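PDB 6EXS: peptide ABC transporter permease from Staphylococcus hominis, which probably moves peptides across the cell membrane as a POT-family transporter, among them the thioalcohol-conjugated peptide that is the precursor of human underarm malodour. Local coordinates for residues D55-T58 / A59-I62; I167-Q170 / H171-D174; N310-G313 / L314-D318; T392-S395 / V396-I400. All blocks are in the same frame, centred on the assembly; numbering follows the deposited sequence.

How the contacts relate
All four contacts lie at helix ends, by the usual POT-family topology toward the extracellular side of the transporter. Contact 1 meets contact 3 through a salt bridge, Lys56 NZ to Glu315 OE1 at 2.8 Å, which joins the two halves of the fold. Contacts 3 and 4 have centres about 8 Å apart and are stitched together by Asp318, whose N probably bonds to Phe394 O at 2.9 Å. Contact 2 stands alone, its nearest atoms about 7 Å from contact 3. The conjugated peptide lies about 6 Å from the side chain of Asn310 in contact 3, 9 Å from Val399 in contact 4, and 12 Å from Met60 and Leu169 in contacts 1 and 2.

Contact 1. Residues D55-T58 / A59-I62; sequences DKTT and AMSI
Ile62 lays its CD1 methyl against the CG2 methyl of Thr58, 3.9 Å away, and the two branches meet at a slant one turn apart. The same CD1 approaches Thr58 O to 3.4 Å, because CG1 sits beside the backbone N of Ile62 (chi1 -69°) and is carried back toward the preceding turn. Met60 does likewise on another flank: its CG rests 3.2 Å from Lys56 O, and the bend at chi3 (-76°) folds CE back so that it lies 3.8 Å from Thr57 OG1 and equally near Thr57 CA. These contacts belong to the first turns of helix 56-72, which Asp55 caps at its N-terminus. Asp55 OD2 accepts two bonds from Thr58. The hydroxyl OG1 reaches the anti lone pair of OD2 at 3.0 Å, whereas Thr58 N comes from above the carboxylate plane at 3.3 Å. The two bonds hold the carboxylate over the start of the helix, where its negative charge would probably interact favourably with the helix dipole. Behind the cap the regular i to i+4 pattern sets in at once, with Ala59 N to Asp55 O at 2.9 Å. Further along, Ser61 OG is bonded to Gly449 O, and Ala59 and Ile62 pack on Met43 of helix 16-44.

Contact 2. Residues I167-Q170 / H171-D174; sequences IILQ and HFVD
Gln170 NE2 gives a hydrogen bond to Asp174 OD1 one turn further along, 2.8 Å long and bent at the hydrogen (132°). The aspartate oxygen lies close to the amide plane of Gln170, but the NH2 group meets the carboxylate from above its plane, and the two flat groups are turned 61° against each other. A bend at chi2 (53°) in the glutamine chain brings the amide round to that position. On another flank Leu169 CD2 touches Phe172 CD1 at 3.8 Å, while Ile168 O approaches the rim of the phenylalanine ring near its plane. Both pairs sit on the last turns of transmembrane helix 147-174, which is kinked here: the N atoms of His171 and Phe172 lack the regular i to i+4 bond. Helical bonding resumes with Val173 N to Leu169 O, a long 3.3 Å, and with Asp174 N to Gln170 O at 2.9 Å. Further out, Asp174 OD2 forms a salt bridge with Arg329, and the Gln170 amide is bonded to Glu332 OE1 through NE2 and to Ala333 N through OE1. Leu184 of helix 178-204 and Met38 of helix 16-44 pack against both Leu169 and Phe172.

Contact 3. Residues N310-G313 / L314-D318; sequences NIYG and LERSD
The short helix 309-316, which follows the long transmembrane helix 279-302, ends within this contact, and its last turn is closed by Gly313 and Ser317. Gly313 O accepts twice from Ser317, from OG at 2.7 Å and from N at 2.9 Å, and the two donors approach from opposite faces of the carbonyl plane, gripping the oxygen from both sides. The hydroxyl stands above that plane, away from a lone pair. Ser317 is also the residue at which the backbone leaves helical angles, and its OG is further bonded to Met319 N.

Arg316, next to the serine, reaches back one turn to lie over Tyr312. Its CB sits above one face of the phenol ring as a CH-pi contact, 4.2 Å from the ring centroid, and bends at chi2 (-87°) and chi3 (-100°) then curl the chain round the rim of the ring. The guanidinium thereby presents its face to Tyr312 CE1, which lies 3.6 Å above its centre, while the two planes stand 64° apart and NH2 ends in the plane of the ring at its edge. Phe464 meets the same tyrosine edge-to-face. On another flank Glu315 runs beside Ile311 in the same direction, its OE2 3.4 Å from the CG2 methyl; its charge is paired with Lys56. Arg316 N to Tyr312 O, at 2.8 Å, is followed by the Ser317 N to Gly313 O bond, the last of the series within these segments, to which the hydroxyl adds a second: a helix C-terminus completed by side chain as well as backbone.

Contact 4. Residues T392-S395 / V396-I400; sequences TQFS and VNWVI. With OLC ((2R)-2,3-dihydroxypropyl (9Z)-octadec-9-enoate), chain B; OLC ((2R)-2,3-dihydroxypropyl (9Z)-octadec-9-enoate), chain H.
Phe394 and Ser395 are extended, and after Ser395 the chain coils into transmembrane helix 396-418, so that Ser395 occupies the N-cap position. Its OG accepts from Asn397 N at 3.2 Å, with an N-H...O angle of 159°, as the serine of an N-cap does. The carbonyl of the same residue takes Trp398 N, also at 3.2 Å, but the donor stands well above the carbonyl plane (53°), not on a lone pair. Ser395 O also lies near the rim of the indole, close to its plane, 3.4 Å from Trp398 CD1.

Phe394 folds back over this first turn. Its CG occupies the crowded position between backbone N and carbonyl carbon (chi1 52°), which turns the ring toward the helix: CD1 comes 4.1 Å from Trp398 CD1, and the ring edge at CE1 meets Val399 CG2 at 3.8 Å, the two side chains being nearly perpendicular. Phe394 also packs on Ile382 and Val385 of helix 364-389.

The other flank faces lipid. Asn397 ND2 gives one bond to the carbonyl oxygen O19 of the monoolein in chain B, 3.1 Å away, and another to Asn322 O. The monoolein of chain H brings its C24 close to the same nitrogen. Trp398 lies alongside the chain B lipid, whose acyl carbon C2 sits over one indole face toward the rim, while the hydroxyl O25 is in the ring plane at the edge. Further along the helix, Ile400 CG2 rests 3.8 Å from C8 of the chain B acyl chain.

Contact 1. Residues D55-T58 / A59-I62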
loop_
_atom_site.group_PDB
_atom_site.type_symbol
_atom_site.label_atom_id
_atom_site.label_comp_id
_atom_site.label_asym_id
_atom_site.label_seq_id
_atom_site.Cartn_x
_atom_site.Cartn_y
_atom_site.Cartn_z
ATOM N N ASP A 55 -1.264 -2.151 -23.816
ATOM C CA ASP A 55 -2.555 -2.821 -23.721
ATOM C C ASP A 55 -3.172 -2.482 -22.371
ATOM O O ASP A 55 -2.482 -2.541 -21.347
ATOM C CB ASP A 55 -2.353 -4.347 -23.844
ATOM C CG ASP A 55 -3.545 -5.200 -23.445
ATOM O OD1 ASP A 55 -4.678 -4.903 -23.907
ATOM O OD2 ASP A 55 -3.344 -6.183 -22.702
ATOM N N LYS A 56 -4.460 -2.104 -22.375
ATOM C CA LYS A 56 -5.218 -1.727 -21.178
ATOM C C LYS A 56 -5.094 -2.758 -20.039
ATOM O O LYS A 56 -4.770 -2.363 -18.933
ATOM C CB LYS A 56 -6.688 -1.437 -21.532
ATOM C CG LYS A 56 -7.344 -0.407 -20.625
ATOM C CD LYS A 56 -8.731 -0.014 -21.112
ATOM C CE LYS A 56 -9.815 -0.908 -20.551
ATOM N NZ LYS A 56 -11.100 -0.730 -21.278
ATOM N N THR A 57 -5.285 -4.063 -20.327
ATOM C CA THR A 57 -5.197 -5.161 -19.361
ATOM C C THR A 57 -3.788 -5.250 -18.774
ATOM O O THR A 57 -3.653 -5.342 -17.543
ATOM C CB THR A 57 -5.722 -6.471 -19.979
ATOM O OG1 THR A 57 -7.140 -6.357 -20.103
ATOM C CG2 THR A 57 -5.394 -7.707 -19.146
ATOM N N THR A 58 -2.746 -5.167 -19.645
ATOM C CA THR A 58 -1.338 -5.191 -19.219
ATOM C C THR A 58 -1.024 -4.001 -18.304
ATOM O O THR A 58 -0.362 -4.198 -17.289
ATOM C CB THR A 58 -0.398 -5.318 -20.416
ATOM O OG1 THR A 58 -0.813 -6.444 -21.180
ATOM C CG2 THR A 58 1.057 -5.501 -20.006
ATOM N N ALA A 59 -1.534 -2.795 -18.635
ATOM C CA ALA A 59 -1.364 -1.570 -17.841
ATOM C C ALA A 59 -1.996 -1.733 -16.438
ATOM O O ALA A 59 -1.447 -1.239 -15.451
ATOM C CB ALA A 59 -1.998 -0.386 -18.568
ATOM N N MET A 60 -3.155 -2.431 -16.374
ATOM C CA MET A 60 -3.917 -2.739 -15.167
ATOM C C MET A 60 -3.133 -3.728 -14.299
ATOM O O MET A 60 -2.976 -3.502 -13.105
ATOM C CB MET A 60 -5.301 -3.314 -15.537
ATOM C CG MET A 60 -6.277 -2.285 -16.112
ATOM S SD MET A 60 -8.021 -2.786 -15.980
ATOM C CE MET A 60 -8.136 -3.974 -17.264
ATOM N N SER A 61 -2.615 -4.802 -14.913
ATOM C CA SER A 61 -1.780 -5.826 -14.272
ATOM C C SER A 61 -0.517 -5.208 -13.630
ATOM O O SER A 61 -0.258 -5.479 -12.451
ATOM C CB SER A 61 -1.400 -6.914 -15.274
ATOM O OG SER A 61 -0.576 -7.882 -14.647
ATOM N N ILE A 62 0.227 -4.339 -14.389
ATOM C CA ILE A 62 1.429 -3.617 -13.929
ATOM C C ILE A 62 1.159 -2.839 -12.614
ATOM O O ILE A 62 1.934 -2.971 -11.670
ATOM C CB ILE A 62 2.036 -2.722 -15.054
ATOM C CG1 ILE A 62 2.655 -3.595 -16.183
ATOM C CG2 ILE A 62 3.072 -1.722 -14.491
ATOM C CD1 ILE A 62 2.806 -2.942 -17.576
#

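Contact 2. Residues I167-Q170 / H171-D174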
loop_
_atom_site.group_PDB
_atom_site.type_symbol
_atom_site.label_atom_id
_atom_site.label_comp_id
_atom_site.label_asym_id
_atom_site.label_seq_id
_atom_site.Cartn_x
_atom_site.Cartn_y
_atom_site.Cartn_z
ATOM N N ILE A 167 -5.077 16.014 -7.133
ATOM C CA ILE A 167 -5.682 17.328 -7.386
ATOM C C ILE A 167 -4.687 18.222 -8.150
ATOM O O ILE A 167 -5.087 18.861 -9.128
ATOM C CB ILE A 167 -6.235 17.985 -6.081
ATOM C CG1 ILE A 167 -7.383 17.140 -5.468
ATOM C CG2 ILE A 167 -6.689 19.437 -6.302
ATOM C CD1 ILE A 167 -7.800 17.517 -4.002
ATOM N N ILE A 168 -3.390 18.207 -7.754
ATOM C CA ILE A 168 -2.331 19.013 -8.395
ATOM C C ILE A 168 -1.943 18.476 -9.785
ATOM O O ILE A 168 -1.753 19.268 -10.715
ATOM C CB ILE A 168 -1.091 19.206 -7.460
ATOM C CG1 ILE A 168 -1.457 20.136 -6.268
ATOM C CG2 ILE A 168 0.148 19.741 -8.225
ATOM C CD1 ILE A 168 -0.381 20.362 -5.250
ATOM N N LEU A 169 -1.843 17.146 -9.928
ATOM C CA LEU A 169 -1.389 16.514 -11.160
ATOM C C LEU A 169 -2.485 16.239 -12.187
ATOM O O LEU A 169 -2.156 15.881 -13.322
ATOM C CB LEU A 169 -0.586 15.259 -10.844
ATOM C CG LEU A 169 0.729 15.570 -10.121
ATOM C CD1 LEU A 169 1.264 14.377 -9.451
ATOM C CD2 LEU A 169 1.770 16.150 -11.057
ATOM N N GLN A 170 -3.760 16.531 -11.855
ATOM C CA GLN A 170 -4.864 16.390 -12.803
ATOM C C GLN A 170 -4.628 17.273 -14.025
ATOM O O GLN A 170 -4.900 16.832 -15.145
ATOM C CB GLN A 170 -6.225 16.679 -12.145
ATOM C CG GLN A 170 -7.435 16.539 -13.089
ATOM C CD GLN A 170 -7.504 15.216 -13.828
ATOM O OE1 GLN A 170 -7.378 14.136 -13.245
ATOM N NE2 GLN A 170 -7.801 15.271 -15.123
ATOM N N HIS A 171 -4.052 18.482 -13.815
ATOM C CA HIS A 171 -3.712 19.435 -14.875
ATOM C C HIS A 171 -2.744 18.831 -15.895
ATOM O O HIS A 171 -2.975 18.976 -17.092
ATOM C CB HIS A 171 -3.127 20.738 -14.293
ATOM C CG HIS A 171 -2.516 21.634 -15.331
ATOM N ND1 HIS A 171 -3.299 22.284 -16.285
ATOM C CD2 HIS A 171 -1.213 21.921 -15.568
ATOM C CE1 HIS A 171 -2.453 22.950 -17.056
ATOM N NE2 HIS A 171 -1.187 22.764 -16.669
ATOM N N PHE A 172 -1.673 18.152 -15.420
ATOM C CA PHE A 172 -0.656 17.544 -16.279
ATOM C C PHE A 172 -1.200 16.404 -17.126
ATOM O O PHE A 172 -0.756 16.238 -18.257
ATOM C CB PHE A 172 0.561 17.121 -15.470
ATOM C CG PHE A 172 1.342 18.277 -14.902
ATOM C CD1 PHE A 172 0.998 18.834 -13.674
ATOM C CD2 PHE A 172 2.439 18.790 -15.579
ATOM C CE1 PHE A 172 1.725 19.897 -13.143
ATOM C CE2 PHE A 172 3.177 19.845 -15.039
ATOM C CZ PHE A 172 2.815 20.392 -13.822
ATOM N N VAL A 173 -2.190 15.649 -16.599
ATOM C CA VAL A 173 -2.897 14.586 -17.330
ATOM C C VAL A 173 -3.769 15.273 -18.399
ATOM O O VAL A 173 -3.747 14.847 -19.557
ATOM C CB VAL A 173 -3.739 13.660 -16.409
ATOM C CG1 VAL A 173 -4.295 12.468 -17.188
ATOM C CG2 VAL A 173 -2.926 13.181 -15.209
ATOM N N ASP A 174 -4.489 16.361 -18.025
ATOM C CA ASP A 174 -5.338 17.135 -18.948
ATOM C C ASP A 174 -4.571 17.684 -20.165
ATOM O O ASP A 174 -5.036 17.511 -21.287
ATOM C CB ASP A 174 -6.068 18.273 -18.206
ATOM C CG ASP A 174 -7.218 17.836 -17.314
ATOM O OD1 ASP A 174 -7.726 16.710 -17.506
ATOM O OD2 ASP A 174 -7.648 18.646 -16.459
#

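Contact 3. Residues N310-G313 / L314-D318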
loop_
_atom_site.group_PDB
_atom_site.type_symbol
_atom_site.label_atom_id
_atom_site.label_comp_id
_atom_site.label_asym_id
_atom_site.label_seq_id
_atom_site.Cartn_x
_atom_site.Cartn_y
_atom_site.Cartn_z
ATOM N N ASN A 310 -11.583 3.311 -11.704
ATOM C CA ASN A 310 -11.284 4.605 -12.334
ATOM C C ASN A 310 -11.392 4.598 -13.888
ATOM O O ASN A 310 -11.919 5.559 -14.458
ATOM C CB ASN A 310 -9.916 5.137 -11.871
ATOM C CG ASN A 310 -8.745 4.192 -12.004
ATOM O OD1 ASN A 310 -8.894 2.976 -12.138
ATOM N ND2 ASN A 310 -7.539 4.740 -11.933
ATOM N N ILE A 311 -10.877 3.527 -14.564
ATOM C CA ILE A 311 -10.957 3.355 -16.023
ATOM C C ILE A 311 -12.430 3.131 -16.404
ATOM O O ILE A 311 -12.885 3.658 -17.419
ATOM C CB ILE A 311 -10.040 2.223 -16.561
ATOM C CG1 ILE A 311 -8.554 2.466 -16.223
ATOM C CG2 ILE A 311 -10.232 2.033 -18.078
ATOM C CD1 ILE A 311 -7.599 1.314 -16.687
ATOM N N TYR A 312 -13.173 2.366 -15.568
ATOM C CA TYR A 312 -14.608 2.109 -15.752
ATOM C C TYR A 312 -15.390 3.418 -15.652
ATOM O O TYR A 312 -16.275 3.649 -16.463
ATOM C CB TYR A 312 -15.129 1.087 -14.728
ATOM C CG TYR A 312 -16.571 0.673 -14.946
ATOM C CD1 TYR A 312 -16.934 -0.127 -16.028
ATOM C CD2 TYR A 312 -17.570 1.058 -14.056
ATOM C CE1 TYR A 312 -18.251 -0.545 -16.210
ATOM C CE2 TYR A 312 -18.895 0.663 -14.240
ATOM C CZ TYR A 312 -19.231 -0.142 -15.316
ATOM O OH TYR A 312 -20.532 -0.540 -15.493
ATOM N N GLY A 313 -15.028 4.269 -14.695
ATOM C CA GLY A 313 -15.640 5.578 -14.524
ATOM C C GLY A 313 -15.368 6.470 -15.722
ATOM O O GLY A 313 -16.297 7.070 -16.269
ATOM N N LEU A 314 -14.092 6.530 -16.165
ATOM C CA LEU A 314 -13.649 7.320 -17.321
ATOM C C LEU A 314 -14.335 6.891 -18.626
ATOM O O LEU A 314 -14.731 7.743 -19.436
ATOM C CB LEU A 314 -12.102 7.240 -17.448
ATOM C CG LEU A 314 -11.406 8.000 -18.591
ATOM C CD1 LEU A 314 -11.677 9.502 -18.532
ATOM C CD2 LEU A 314 -9.931 7.790 -18.545
ATOM N N GLU A 315 -14.501 5.576 -18.810
ATOM C CA GLU A 315 -15.076 5.003 -20.026
ATOM C C GLU A 315 -16.597 4.836 -20.034
ATOM O O GLU A 315 -17.187 4.856 -21.109
ATOM C CB GLU A 315 -14.413 3.657 -20.343
ATOM C CG GLU A 315 -12.963 3.778 -20.757
ATOM C CD GLU A 315 -12.255 2.460 -20.981
ATOM O OE1 GLU A 315 -12.866 1.394 -20.730
ATOM O OE2 GLU A 315 -11.069 2.495 -21.379
ATOM N N ARG A 316 -17.228 4.626 -18.870
ATOM C CA ARG A 316 -18.673 4.378 -18.835
ATOM C C ARG A 316 -19.508 5.496 -18.188
ATOM O O ARG A 316 -20.703 5.596 -18.467
ATOM C CB ARG A 316 -18.972 3.013 -18.184
ATOM C CG ARG A 316 -18.282 1.850 -18.910
ATOM C CD ARG A 316 -19.082 1.265 -20.072
ATOM N NE ARG A 316 -19.785 0.034 -19.691
ATOM C CZ ARG A 316 -19.224 -1.176 -19.631
ATOM N NH1 ARG A 316 -17.937 -1.336 -19.923
ATOM N NH2 ARG A 316 -19.942 -2.229 -19.267
ATOM N N SER A 317 -18.898 6.347 -17.367
ATOM C CA SER A 317 -19.661 7.425 -16.745
ATOM C C SER A 317 -19.509 8.746 -17.505
ATOM O O SER A 317 -18.628 8.866 -18.364
ATOM C CB SER A 317 -19.312 7.565 -15.266
ATOM O OG SER A 317 -18.278 8.512 -15.089
ATOM N N ASP A 318 -20.363 9.731 -17.181
ATOM C CA ASP A 318 -20.349 11.049 -17.816
ATOM C C ASP A 318 -19.204 11.944 -17.312
ATOM O O ASP A 318 -19.015 13.055 -17.837
ATOM C CB ASP A 318 -21.726 11.746 -17.691
ATOM C CG ASP A 318 -22.276 11.997 -16.292
ATOM O OD1 ASP A 318 -21.520 11.825 -15.302
ATOM O OD2 ASP A 318 -23.450 12.399 -16.185
#

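Contact 4. Residues T392-S395 / V396-I400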
loop_
_atom_site.group_PDB
_atom_site.type_symbol
_atom_site.label_atom_id
_atom_site.label_comp_id
_atom_site.label_asym_id
_atom_site.label_seq_id
_atom_site.Cartn_x
_atom_site.Cartn_y
_atom_site.Cartn_z
ATOM N N THR A 392 -26.058 2.609 -21.929
ATOM C CA THR A 392 -26.370 3.979 -21.489
ATOM C C THR A 392 -25.326 4.531 -20.493
ATOM O O THR A 392 -25.046 3.906 -19.464
ATOM C CB THR A 392 -27.805 4.051 -20.909
ATOM O OG1 THR A 392 -28.709 3.328 -21.749
ATOM C CG2 THR A 392 -28.300 5.481 -20.714
ATOM N N GLN A 393 -24.763 5.710 -20.811
ATOM C CA GLN A 393 -23.786 6.420 -19.980
ATOM C C GLN A 393 -24.506 6.907 -18.718
ATOM O O GLN A 393 -25.581 7.493 -18.815
ATOM C CB GLN A 393 -23.161 7.581 -20.772
ATOM C CG GLN A 393 -22.316 8.535 -19.959
ATOM C CD GLN A 393 -21.620 9.540 -20.830
ATOM O OE1 GLN A 393 -20.520 9.288 -21.322
ATOM N NE2 GLN A 393 -22.233 10.709 -21.017
ATOM N N PHE A 394 -23.945 6.592 -17.545
ATOM C CA PHE A 394 -24.511 6.940 -16.238
ATOM C C PHE A 394 -23.711 8.034 -15.546
ATOM O O PHE A 394 -22.644 8.419 -16.020
ATOM C CB PHE A 394 -24.637 5.690 -15.339
ATOM C CG PHE A 394 -23.391 4.853 -15.176
ATOM C CD1 PHE A 394 -22.485 5.114 -14.149
ATOM C CD2 PHE A 394 -23.144 3.773 -16.016
ATOM C CE1 PHE A 394 -21.331 4.335 -13.992
ATOM C CE2 PHE A 394 -21.985 2.996 -15.862
ATOM C CZ PHE A 394 -21.088 3.286 -14.851
ATOM N N SER A 395 -24.222 8.538 -14.428
ATOM C CA SER A 395 -23.553 9.585 -13.680
ATOM C C SER A 395 -22.333 9.029 -12.916
ATOM O O SER A 395 -22.383 7.903 -12.387
ATOM C CB SER A 395 -24.546 10.256 -12.731
ATOM O OG SER A 395 -23.933 11.207 -11.877
ATOM N N VAL A 396 -21.236 9.843 -12.851
ATOM C CA VAL A 396 -19.997 9.544 -12.110
ATOM C C VAL A 396 -20.305 9.435 -10.593
ATOM O O VAL A 396 -19.516 8.841 -9.859
ATOM C CB VAL A 396 -18.866 10.572 -12.420
ATOM C CG1 VAL A 396 -19.064 11.894 -11.678
ATOM C CG2 VAL A 396 -17.492 9.992 -12.116
ATOM N N ASN A 397 -21.470 9.994 -10.145
ATOM C CA ASN A 397 -21.952 9.965 -8.756
ATOM C C ASN A 397 -22.033 8.520 -8.259
ATOM O O ASN A 397 -21.775 8.259 -7.080
ATOM C CB ASN A 397 -23.331 10.641 -8.635
ATOM C CG ASN A 397 -23.398 12.141 -8.869
ATOM O OD1 ASN A 397 -22.401 12.845 -9.068
ATOM N ND2 ASN A 397 -24.601 12.672 -8.834
ATOM N N TRP A 398 -22.353 7.582 -9.182
ATOM C CA TRP A 398 -22.417 6.140 -8.940
ATOM C C TRP A 398 -21.027 5.579 -8.651
ATOM O O TRP A 398 -20.858 4.886 -7.649
ATOM C CB TRP A 398 -23.065 5.412 -10.134
ATOM C CG TRP A 398 -24.545 5.640 -10.270
ATOM C CD1 TRP A 398 -25.188 6.216 -11.323
ATOM C CD2 TRP A 398 -25.565 5.297 -9.313
ATOM N NE1 TRP A 398 -26.547 6.248 -11.090
ATOM C CE2 TRP A 398 -26.806 5.680 -9.869
ATOM C CE3 TRP A 398 -25.551 4.686 -8.043
ATOM C CZ2 TRP A 398 -28.021 5.475 -9.203
ATOM C CZ3 TRP A 398 -26.756 4.477 -7.387
ATOM C CH2 TRP A 398 -27.972 4.888 -7.957
ATOM N N VAL A 399 -20.024 5.911 -9.495
ATOM C CA VAL A 399 -18.618 5.479 -9.362
ATOM C C VAL A 399 -18.050 6.023 -8.049
ATOM O O VAL A 399 -17.368 5.290 -7.339
ATOM C CB VAL A 399 -17.744 5.877 -10.585
ATOM C CG1 VAL A 399 -16.377 5.193 -10.537
ATOM C CG2 VAL A 399 -18.451 5.556 -11.896
ATOM N N ILE A 400 -18.387 7.292 -7.711
ATOM C CA ILE A 400 -17.986 7.959 -6.473
ATOM C C ILE A 400 -18.616 7.250 -5.250
ATOM O O ILE A 400 -17.921 7.030 -4.259
ATOM C CB ILE A 400 -18.253 9.499 -6.537
ATOM C CG1 ILE A 400 -17.324 10.161 -7.600
ATOM C CG2 ILE A 400 -18.072 10.158 -5.144
ATOM C CD1 ILE A 400 -17.713 11.541 -8.063
HETATM C C18 OLC B . -11.981 15.520 -3.893
HETATM C C10 OLC B . -20.470 11.796 -2.164
HETATM C C9 OLC B . -21.285 10.828 -2.581
HETATM C C17 OLC B . -12.462 14.086 -3.879
HETATM C C11 OLC B . -19.743 12.836 -2.986
HETATM C C8 OLC B . -21.683 10.494 -3.997
HETATM C C24 OLC B . -30.468 8.464 -11.043
HETATM C C16 OLC B . -13.843 13.885 -4.477
HETATM C C12 OLC B . -18.266 12.994 -2.595
HETATM C C7 OLC B . -23.093 10.950 -4.392
HETATM C C15 OLC B . -14.996 13.966 -3.488
HETATM C C13 OLC B . -17.554 14.153 -3.277
HETATM C C6 OLC B . -24.255 10.118 -3.841
HETATM C C14 OLC B . -16.361 13.738 -4.130
HETATM C C5 OLC B . -24.557 8.798 -4.557
HETATM C C4 OLC B . -25.195 8.880 -5.947
HETATM C C3 OLC B . -26.665 9.278 -5.980
HETATM C C2 OLC B . -27.433 8.690 -7.167
HETATM C C21 OLC B . -28.112 9.352 -10.718
HETATM C C1 OLC B . -27.361 9.474 -8.448
HETATM C C22 OLC B . -29.435 9.496 -11.445
HETATM O O19 OLC B . -26.550 10.326 -8.691
HETATM O O25 OLC B . -30.084 7.154 -11.445
HETATM O O23 OLC B . -29.963 10.812 -11.274
HETATM O O20 OLC B . -28.314 9.081 -9.306
HETATM C C9 OLC H . -25.013 11.936 2.498
HETATM C C8 OLC H . -25.889 11.629 1.319
HETATM C C24 OLC H . -27.253 13.340 -10.916
HETATM C C7 OLC H . -25.618 12.518 0.110
HETATM C C6 OLC H . -26.430 12.131 -1.118
HETATM C C5 OLC H . -26.196 13.026 -2.327
HETATM C C4 OLC H . -26.962 12.617 -3.576
HETATM C C3 OLC H . -26.840 13.621 -4.712
HETATM C C2 OLC H . -27.566 13.202 -5.984
HETATM C C21 OLC H . -28.290 14.895 -9.204
HETATM C C1 OLC H . -27.823 14.343 -6.925
HETATM C C22 OLC H . -28.411 14.251 -10.569
HETATM O O19 OLC H . -27.861 15.503 -6.599
HETATM O O25 OLC H . -27.328 12.907 -12.269
HETATM O O23 OLC H . -29.653 13.566 -10.721
HETATM O O20 OLC H . -28.022 13.903 -8.180
#